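Local coordinates for dual oxidase maturation factor 1 (Mus musculus, PDB 6WXU), which may be required for the maturation of the oxidase DUOX1 and for its transport from the endoplasmic reticulum to the plasma membrane, at residues L24-I27 with I28-L32; P16-P19 with M20-L24. One frame throughout, in Å; residues are numbered along the deposited sequence.

Contact 1: L24-I27 with I28-L32; sequences LAVI and ITIFL. With PLC (diundecyl phosphatidyl choline), chain O.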
# COMPACT_ATOMS: atom_id res chain seq x y z
N LEU B 24 -24.92 -6.64 -13.23
CA LEU B 24 -26.35 -6.77 -13.49
C LEU B 24 -26.67 -6.78 -14.98
O LEU B 24 -27.54 -7.54 -15.42
CB LEU B 24 -27.12 -5.63 -12.82
CG LEU B 24 -28.63 -5.58 -13.05
CD1 LEU B 24 -29.29 -6.80 -12.46
CD2 LEU B 24 -29.21 -4.31 -12.46
N ALA B 25 -25.97 -5.96 -15.75
CA ALA B 25 -26.13 -6.00 -17.20
C ALA B 25 -25.70 -7.34 -17.76
O ALA B 25 -26.30 -7.82 -18.74
CB ALA B 25 -25.33 -4.87 -17.85
N VAL B 26 -24.69 -7.97 -17.16
CA VAL B 26 -24.27 -9.30 -17.61
C VAL B 26 -25.42 -10.29 -17.46
O VAL B 26 -25.72 -11.06 -18.37
CB VAL B 26 -23.03 -9.75 -16.83
CG1 VAL B 26 -22.74 -11.20 -17.12
CG2 VAL B 26 -21.84 -8.90 -17.22
N ILE B 27 -26.08 -10.28 -16.30
CA ILE B 27 -27.17 -11.21 -16.05
C ILE B 27 -28.33 -10.95 -17.00
O ILE B 27 -28.91 -11.88 -17.57
CB ILE B 27 -27.61 -11.11 -14.58
CG1 ILE B 27 -26.48 -11.57 -13.66
CG2 ILE B 27 -28.86 -11.93 -14.34
CD1 ILE B 27 -26.75 -11.34 -12.21
N ILE B 28 -28.68 -9.68 -17.19
CA ILE B 28 -29.80 -9.35 -18.06
C ILE B 28 -29.52 -9.80 -19.49
O ILE B 28 -30.38 -10.37 -20.16
CB ILE B 28 -30.11 -7.85 -17.99
CG1 ILE B 28 -30.55 -7.46 -16.58
CG2 ILE B 28 -31.20 -7.49 -18.99
CD1 ILE B 28 -30.88 -6.00 -16.44
N THR B 29 -28.30 -9.56 -19.98
CA THR B 29 -27.97 -9.95 -21.35
C THR B 29 -27.94 -11.46 -21.50
O THR B 29 -28.40 -11.99 -22.52
CB THR B 29 -26.64 -9.35 -21.77
OG1 THR B 29 -25.63 -9.70 -20.82
CG2 THR B 29 -26.74 -7.84 -21.87
N ILE B 30 -27.42 -12.18 -20.51
CA ILE B 30 -27.36 -13.63 -20.59
C ILE B 30 -28.76 -14.22 -20.70
O ILE B 30 -29.04 -15.05 -21.57
CB ILE B 30 -26.61 -14.21 -19.38
CG1 ILE B 30 -25.11 -14.01 -19.54
CG2 ILE B 30 -26.94 -15.68 -19.22
CD1 ILE B 30 -24.31 -14.60 -18.40
N PHE B 31 -29.67 -13.78 -19.83
CA PHE B 31 -31.00 -14.38 -19.85
C PHE B 31 -31.83 -13.88 -21.03
O PHE B 31 -32.69 -14.63 -21.52
CB PHE B 31 -31.69 -14.14 -18.52
CG PHE B 31 -31.20 -15.05 -17.43
CD1 PHE B 31 -30.07 -14.72 -16.70
CD2 PHE B 31 -31.84 -16.24 -17.16
CE1 PHE B 31 -29.60 -15.56 -15.71
CE2 PHE B 31 -31.37 -17.08 -16.17
CZ PHE B 31 -30.25 -16.74 -15.45
N LEU B 32 -31.58 -12.67 -21.52
CA LEU B 32 -32.24 -12.26 -22.76
C LEU B 32 -31.75 -13.09 -23.94
O LEU B 32 -32.53 -13.41 -24.84
CB LEU B 32 -32.01 -10.77 -23.02
CG LEU B 32 -32.92 -9.82 -22.26
CD1 LEU B 32 -32.60 -8.39 -22.61
CD2 LEU B 32 -34.37 -10.14 -22.56
C1 PLC O . -15.97 -5.75 -15.63
C2 PLC O . -16.78 -6.99 -15.94
C3 PLC O . -17.27 -7.61 -14.66
C4 PLC O . -16.27 -4.33 -11.02
C5 PLC O . -17.55 -5.15 -10.78
C6 PLC O . -19.17 -3.36 -11.16
C7 PLC O . -19.77 -5.15 -9.84
C8 PLC O . -18.15 -3.64 -8.98
C' PLC O . -18.04 -7.21 -18.02
C1' PLC O . -19.11 -6.84 -18.99
C2' PLC O . -18.83 -7.50 -20.33
C3' PLC O . -20.01 -8.17 -21.02
C4' PLC O . -20.04 -9.69 -20.90
C5' PLC O . -20.91 -10.14 -22.05
C6' PLC O . -21.80 -11.32 -21.79
C7' PLC O . -23.04 -11.10 -22.63
C8' PLC O . -23.63 -12.35 -23.29
C9' PLC O . -23.25 -12.53 -24.75
CA' PLC O . -24.24 -12.01 -25.76
CB' PLC O . -23.88 -12.49 -27.13
CB PLC O . -18.79 -9.46 -14.09
C1B PLC O . -19.46 -10.73 -14.51
C2B PLC O . -19.92 -11.53 -13.32
C3B PLC O . -21.11 -12.38 -13.72
C4B PLC O . -21.54 -13.23 -12.56
C5B PLC O . -22.02 -14.57 -13.07
C6B PLC O . -23.27 -14.36 -13.87
C7B PLC O . -23.42 -15.41 -14.94
C8B PLC O . -23.60 -16.79 -14.34
C9B PLC O . -24.48 -17.65 -15.24
CAA PLC O . -24.77 -18.98 -14.58
CBA PLC O . -23.66 -19.34 -13.63
O' PLC O . -17.27 -8.06 -18.28
OB PLC O . -18.81 -9.05 -12.97
O2 PLC O . -17.92 -6.63 -16.71
O3 PLC O . -18.08 -8.68 -15.06
O1P PLC O . -16.79 -3.51 -13.67
O2P PLC O . -14.24 -3.53 -13.85
O3P PLC O . -15.58 -5.65 -14.27
O4P PLC O . -15.44 -4.80 -12.08
N PLC O . -18.62 -4.32 -10.19
P PLC O . -15.50 -4.23 -13.56

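Contact 2: P16-P19 with M20-L24; sequences PTFP and MDTTL. With PLC (diundecyl phosphatidyl choline), chain O; NAG (2-acetamido-2-deoxy-beta-D-glucopyranose), chain E.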
# COMPACT_ATOMS: atom_id res chain seq x y z
N PRO B 16 -15.76 7.39 -22.52
CA PRO B 16 -17.08 7.14 -21.94
C PRO B 16 -17.00 6.34 -20.65
O PRO B 16 -15.96 5.81 -20.26
CB PRO B 16 -17.79 6.34 -23.04
CG PRO B 16 -16.69 5.61 -23.71
CD PRO B 16 -15.49 6.51 -23.67
N THR B 17 -18.15 6.26 -19.99
CA THR B 17 -18.34 5.46 -18.79
C THR B 17 -19.56 4.58 -18.97
O THR B 17 -20.53 4.96 -19.63
CB THR B 17 -18.51 6.32 -17.54
OG1 THR B 17 -19.61 7.22 -17.74
CG2 THR B 17 -17.26 7.11 -17.26
N PHE B 18 -19.52 3.39 -18.37
CA PHE B 18 -20.62 2.46 -18.52
C PHE B 18 -21.84 2.97 -17.76
O PHE B 18 -21.70 3.40 -16.60
CB PHE B 18 -20.22 1.07 -18.03
CG PHE B 18 -21.06 -0.03 -18.59
CD1 PHE B 18 -20.93 -0.39 -19.92
CD2 PHE B 18 -21.97 -0.70 -17.81
CE1 PHE B 18 -21.70 -1.40 -20.44
CE2 PHE B 18 -22.75 -1.70 -18.33
CZ PHE B 18 -22.61 -2.06 -19.65
N PRO B 19 -23.03 2.95 -18.36
CA PRO B 19 -24.18 3.59 -17.69
C PRO B 19 -24.59 2.94 -16.38
O PRO B 19 -24.76 3.64 -15.38
CB PRO B 19 -25.29 3.48 -18.75
CG PRO B 19 -24.57 3.32 -20.04
CD PRO B 19 -23.35 2.52 -19.72
N MET B 20 -24.77 1.63 -16.36
CA MET B 20 -25.33 0.93 -15.22
C MET B 20 -24.30 -0.00 -14.59
O MET B 20 -23.13 -0.03 -14.98
CB MET B 20 -26.58 0.18 -15.63
CG MET B 20 -26.33 -0.90 -16.66
SD MET B 20 -27.85 -1.74 -17.12
CE MET B 20 -28.43 -2.29 -15.52
N ASP B 21 -24.74 -0.77 -13.60
CA ASP B 21 -23.88 -1.76 -12.97
C ASP B 21 -23.54 -2.86 -13.95
O ASP B 21 -24.38 -3.28 -14.75
CB ASP B 21 -24.57 -2.34 -11.73
CG ASP B 21 -23.66 -3.24 -10.94
OD1 ASP B 21 -22.43 -3.21 -11.18
OD2 ASP B 21 -24.16 -4.00 -10.09
N THR B 22 -22.30 -3.35 -13.89
CA THR B 22 -21.85 -4.33 -14.86
C THR B 22 -22.36 -5.73 -14.52
O THR B 22 -22.87 -6.44 -15.40
CB THR B 22 -20.33 -4.32 -14.96
OG1 THR B 22 -19.76 -4.42 -13.65
CG2 THR B 22 -19.85 -3.05 -15.62
N THR B 23 -22.23 -6.14 -13.26
CA THR B 23 -22.65 -7.48 -12.86
C THR B 23 -24.15 -7.68 -12.91
O THR B 23 -24.62 -8.79 -12.65
CB THR B 23 -22.13 -7.80 -11.46
OG1 THR B 23 -22.57 -9.11 -11.08
CG2 THR B 23 -22.64 -6.79 -10.46
N LEU B 24 -24.92 -6.64 -13.23
CA LEU B 24 -26.35 -6.77 -13.49
C LEU B 24 -26.67 -6.78 -14.98
O LEU B 24 -27.54 -7.54 -15.42
CB LEU B 24 -27.12 -5.63 -12.82
CG LEU B 24 -28.63 -5.58 -13.05
CD1 LEU B 24 -29.29 -6.80 -12.46
CD2 LEU B 24 -29.21 -4.31 -12.46
C1 PLC O . -15.97 -5.75 -15.63
C2 PLC O . -16.78 -6.99 -15.94
C3 PLC O . -17.27 -7.61 -14.66
C4 PLC O . -16.27 -4.33 -11.02
C5 PLC O . -17.55 -5.15 -10.78
C6 PLC O . -19.17 -3.36 -11.16
C7 PLC O . -19.77 -5.15 -9.84
C8 PLC O . -18.15 -3.64 -8.98
C' PLC O . -18.04 -7.21 -18.02
C1' PLC O . -19.11 -6.84 -18.99
C2' PLC O . -18.83 -7.50 -20.33
C3' PLC O . -20.01 -8.17 -21.02
C4' PLC O . -20.04 -9.69 -20.90
C5' PLC O . -20.91 -10.14 -22.05
C6' PLC O . -21.80 -11.32 -21.79
C7' PLC O . -23.04 -11.10 -22.63
C8' PLC O . -23.63 -12.35 -23.29
C9' PLC O . -23.25 -12.53 -24.75
CA' PLC O . -24.24 -12.01 -25.76
CB' PLC O . -23.88 -12.49 -27.13
CB PLC O . -18.79 -9.46 -14.09
C1B PLC O . -19.46 -10.73 -14.51
C2B PLC O . -19.92 -11.53 -13.32
C3B PLC O . -21.11 -12.38 -13.72
C4B PLC O . -21.54 -13.23 -12.56
C5B PLC O . -22.02 -14.57 -13.07
C6B PLC O . -23.27 -14.36 -13.87
C7B PLC O . -23.42 -15.41 -14.94
C8B PLC O . -23.60 -16.79 -14.34
C9B PLC O . -24.48 -17.65 -15.24
CAA PLC O . -24.77 -18.98 -14.58
CBA PLC O . -23.66 -19.34 -13.63
O' PLC O . -17.27 -8.06 -18.28
OB PLC O . -18.81 -9.05 -12.97
O2 PLC O . -17.92 -6.63 -16.71
O3 PLC O . -18.08 -8.68 -15.06
O1P PLC O . -16.79 -3.51 -13.67
O2P PLC O . -14.24 -3.53 -13.85
O3P PLC O . -15.58 -5.65 -14.27
O4P PLC O . -15.44 -4.80 -12.08
N PLC O . -18.62 -4.32 -10.19
P PLC O . -15.50 -4.23 -13.56
C1 NAG E . -21.42 0.41 -6.22
C2 NAG E . -22.08 0.21 -7.59
C3 NAG E . -21.08 -0.37 -8.59
C4 NAG E . -19.78 0.43 -8.61
C5 NAG E . -19.25 0.59 -7.20
C6 NAG E . -18.04 1.49 -7.12
C7 NAG E . -24.48 -0.27 -7.77
C8 NAG E . -25.55 -1.31 -7.59
N2 NAG E . -23.24 -0.66 -7.47
O3 NAG E . -21.66 -0.38 -9.88
O4 NAG E . -18.82 -0.27 -9.39
O5 NAG E . -20.25 1.19 -6.37
O6 NAG E . -18.22 2.67 -7.89
O7 NAG E . -24.73 0.86 -8.16

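Contact 1: L24-I27 with I28-L32
With its chi1 of 54°, Thr29 sets OG1 between its own backbone N and carbonyl carbon, facing back down the helix, where the hydroxyl lies 2.9 Å from Ala25 O and 2.8 Å from Val26 O; its one proton can serve either. Ile27 and Phe31 meet because CG2 of Ile27 stands anti to the backbone N while the Phe31 ring swings away from its own carbonyl carbon (chi1 -77°). The two side chains then run alongside each other, Ile27 CG2 reaching Phe31 CD1 at 3.8 Å, and Ile27 O sits in the ring plane at the CD1 edge. Val26 CG1 and Ile30 CD1 pair in the same way at 4.0 Å. The backbone keeps regular i to i+4 helical hydrogen bonds, that from Phe31 N to Ile27 O being nearly straight (N-H...O 169°). Phe31 also packs on Leu61 and Ala65 of helix 50-72, and an alanine here would probably open a gap there and leave Ile27 CG2 without its aromatic neighbour. The lipid's two chains touch Val26, Thr29 and Ile30, with Ile30 CD1 3.7 Å from PLC C7B. Because Thr29 can spend its proton on the backbone, its presence beside an acyl chain is consistent with an apolar, membrane-embedded helix surface.

Contact 2: P16-P19 with M20-L24
Phe18 turns the edge of its ring to the backbone of Met20: CD2 lies 3.1 Å from Met20 O, which sits in the ring plane. Phe18 CE2 also meets Met20 CG at 4.0 Å, the two side chains lying alongside and pointing the same way. Thr22 CG2 approaches CD2 obliquely at 3.8 Å. One ring face carries Pro19 CD, 3.6 Å above the plane and offset toward the rim, so the ring is bordered by the next residue in sequence as well as by the coming helix. Its placement follows from chi1 of -158°, which carries CG roughly anti to the backbone N, and the ring lies beside Met20 and Thr22. Beyond this shell, Phe18 and Met20 both rest on Ala25, and aromatic side chains of another protein chain meet the Phe18 ring edge-to-face. Thr22 OG1 is 3.1 Å from PLC O1P, within hydrogen-bonding distance, although the position of the hydroxyl is less certain. Asp21 OD1 comes within 3.2 Å of O3 of a glycan NAG and 3.3 Å of PLC C6, a methyl of the choline group; the carboxylate would probably be drawn to the positive trimethylammonium end of the zwitterionic head group. Asp21 occupies the N-cap position, so the loop ends where helix 22-41 begins, a helix start, on the side predicted to be extracellular, set among the glycan, the lipid head group and another protein chain.

Overall arrangement
Contacts 1 and 2 follow each other along the chain, share Leu24 and have centres about 12 Å apart: the 16-24 stretch leads into helix 22-41, and 24-32 continues the helix that begins at Thr22. They join at Ala25, whose CB lies 4.1 Å from Met20 SD and 4.1 Å from Phe18 CE2, so the loop folds back on the helix it precedes. One phospholipid spans both. Its head group lies by Asp21, Thr22 and Thr23 in contact 2, and its acyl chains run down past Val26, Thr29 and Ile30 in contact 1, where Val26 CG2 is 3.9 Å from PLC C1'. Together they are consistent with a passage from the extracellular side into the membrane.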